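PDB 5B7H: LysR family transcriptional regulator, which probably acts as a DNA-binding transcription factor of the OxyR type, seen here through its regulatory domain. Local coordinates for residues 56-61 against 69-74. The protein carries 1 engineered substitution. Numbering follows the deposited sequence.
Sequences NLLTAL and LILALP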
loop_
_atom_site.group_PDB
_atom_site.type_symbol
_atom_site.label_atom_id
_atom_site.label_comp_id
_atom_site.label_asym_id
_atom_site.label_seq_id
_atom_site.Cartn_x
_atom_site.Cartn_y
_atom_site.Cartn_z
ATOM N N ASN A 56 0.170 2.475 -16.610
ATOM C CA ASN A 56 -1.031 3.289 -16.457
ATOM C C ASN A 56 -0.680 4.753 -16.198
ATOM O O ASN A 56 -1.365 5.680 -16.679
ATOM C CB ASN A 56 -1.906 2.726 -15.327
ATOM C CG ASN A 56 -2.618 1.429 -15.735
ATOM O OD1 ASN A 56 -2.758 1.143 -16.923
ATOM N ND2 ASN A 56 -3.043 0.632 -14.743
ATOM N N LEU A 57 0.383 4.983 -15.418
ATOM C CA LEU A 57 0.771 6.368 -15.157
ATOM C C LEU A 57 1.252 7.041 -16.430
ATOM O O LEU A 57 0.962 8.226 -16.652
ATOM C CB LEU A 57 1.886 6.435 -14.110
ATOM C CG LEU A 57 1.497 6.035 -12.677
ATOM C CD1 LEU A 57 2.746 6.027 -11.782
ATOM C CD2 LEU A 57 0.433 7.008 -12.160
ATOM N N LEU A 58 2.020 6.317 -17.246
ATOM C CA LEU A 58 2.506 6.915 -18.497
ATOM C C LEU A 58 1.338 7.274 -19.434
ATOM O O LEU A 58 1.350 8.331 -20.091
ATOM C CB LEU A 58 3.530 5.971 -19.170
ATOM C CG LEU A 58 4.915 6.042 -18.474
ATOM C CD1 LEU A 58 5.732 4.817 -18.931
ATOM C CD2 LEU A 58 5.641 7.370 -18.799
ATOM N N THR A 59 0.321 6.408 -19.527
ATOM C CA THR A 59 -0.848 6.752 -20.342
ATOM C C THR A 59 -1.537 8.012 -19.814
ATOM O O THR A 59 -1.847 8.934 -20.586
ATOM C CB THR A 59 -1.798 5.575 -20.293
ATOM O OG1 THR A 59 -1.119 4.413 -20.815
ATOM C CG2 THR A 59 -3.073 5.879 -21.094
ATOM N N ALA A 60 -1.705 8.106 -18.485
ATOM C CA ALA A 60 -2.323 9.299 -17.930
ATOM C C ALA A 60 -1.475 10.538 -18.185
ATOM O O ALA A 60 -2.016 11.612 -18.509
ATOM C CB ALA A 60 -2.493 9.102 -16.422
ATOM N N LEU A 61 -0.137 10.400 -18.113
ATOM C CA LEU A 61 0.718 11.532 -18.403
ATOM C C LEU A 61 0.593 11.956 -19.863
ATOM O O LEU A 61 0.483 13.157 -20.148
ATOM C CB LEU A 61 2.173 11.150 -18.093
ATOM C CG LEU A 61 3.196 12.279 -18.322
ATOM C CD1 LEU A 61 2.977 13.493 -17.382
ATOM C CD2 LEU A 61 4.644 11.701 -18.281
ATOM N N LEU A 69 5.284 12.598 -13.068
ATOM C CA LEU A 69 5.357 11.299 -12.412
ATOM C C LEU A 69 6.656 11.203 -11.649
ATOM O O LEU A 69 7.676 11.766 -12.060
ATOM C CB LEU A 69 5.358 10.132 -13.428
ATOM C CG LEU A 69 4.283 10.210 -14.541
ATOM C CD1 LEU A 69 4.483 9.033 -15.530
ATOM C CD2 LEU A 69 2.882 10.215 -13.890
ATOM N N ILE A 70 6.627 10.442 -10.563
ATOM C CA ILE A 70 7.825 9.947 -9.895
ATOM C C ILE A 70 7.833 8.450 -10.143
ATOM O O ILE A 70 6.919 7.721 -9.687
ATOM C CB ILE A 70 7.870 10.318 -8.403
ATOM C CG1 ILE A 70 7.908 11.847 -8.226
ATOM C CG2 ILE A 70 9.066 9.612 -7.771
ATOM C CD1 ILE A 70 7.847 12.342 -6.693
ATOM N N LEU A 71 8.838 8.002 -10.887
ATOM C CA LEU A 71 8.957 6.615 -11.310
ATOM C C LEU A 71 10.288 6.057 -10.847
ATOM O O LEU A 71 11.229 6.788 -10.539
ATOM C CB LEU A 71 8.927 6.513 -12.860
ATOM C CG LEU A 71 7.660 6.968 -13.614
ATOM C CD1 LEU A 71 7.754 6.646 -15.080
ATOM C CD2 LEU A 71 6.444 6.272 -13.022
ATOM N N ALA A 72 10.353 4.727 -10.813
ATOM C CA ALA A 72 11.642 4.030 -10.831
ATOM C C ALA A 72 12.110 3.853 -12.278
ATOM O O ALA A 72 11.328 3.466 -13.157
ATOM C CB ALA A 72 11.523 2.677 -10.115
ATOM N N LEU A 73 13.377 4.196 -12.527
ATOM C CA LEU A 73 13.947 4.131 -13.863
ATOM C C LEU A 73 15.084 3.111 -13.886
ATOM O O LEU A 73 15.703 2.842 -12.857
ATOM C CB LEU A 73 14.465 5.521 -14.272
ATOM C CG LEU A 73 13.381 6.611 -14.389
ATOM C CD1 LEU A 73 14.124 7.909 -14.838
ATOM C CD2 LEU A 73 12.237 6.301 -15.358
ATOM N N PRO A 74 15.396 2.519 -15.047
ATOM C CA PRO A 74 14.804 2.787 -16.346
ATOM C C PRO A 74 13.552 1.993 -16.600
ATOM O O PRO A 74 13.403 0.790 -16.212
ATOM C CB PRO A 74 15.900 2.327 -17.315
ATOM C CG PRO A 74 16.560 1.164 -16.594
ATOM C CD PRO A 74 16.504 1.528 -15.112
#
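Leu69 of strand 68-73 pushes its two methyl groups into the face that helix 54-62 turns to the sheet. The two are the second half of a β-α-β crossover, strand 45-51, helix 54-62, strand 68-73, whose parallel strands flank strand 16-22 in the periplasmic-binding-protein-like regulatory domain found in LysR regulators. Helix and strand run nearly antiparallel, their short axes 149° apart and 9.9 Å from each other at closest approach.

The side chains that meet are all apolar, five buried leucines whose branched ends suit such a seam. Leu69's methyls also lie against Leu57 O, which is satisfied within the helix by Leu61 N (2.8 Å). Leu57 and Leu61, one turn apart, face the strand; Leu58 starts off to the side. All three touch Leu69. Leu57 lends its CB, 3.9 Å from Leu69 CD2. Leu58 lies at about a right angle to Leu69 and reaches in with CD2, 3.8 Å from Leu69 CD1. With CG anti to the backbone N (chi1 -178°), unlike the other four leucines of the contact, Leu61 slants across Leu69 and puts CD2 3.8 Å from Leu69 CD1.

Two residues on, Leu71 again faces the helix, while Ile70 points to the other side of the sheet, onto helix 27-41. Backbone bonds from Ile70 to Gly21, and from Leu69 and Leu71 to Val197 and Gly195, place the strand between strands 16-22 and 180-198. Leu57 and Leu71 lie alongside one another, pointing opposite ways, with Leu57 CD1 3.9 Å from Leu71 CD2.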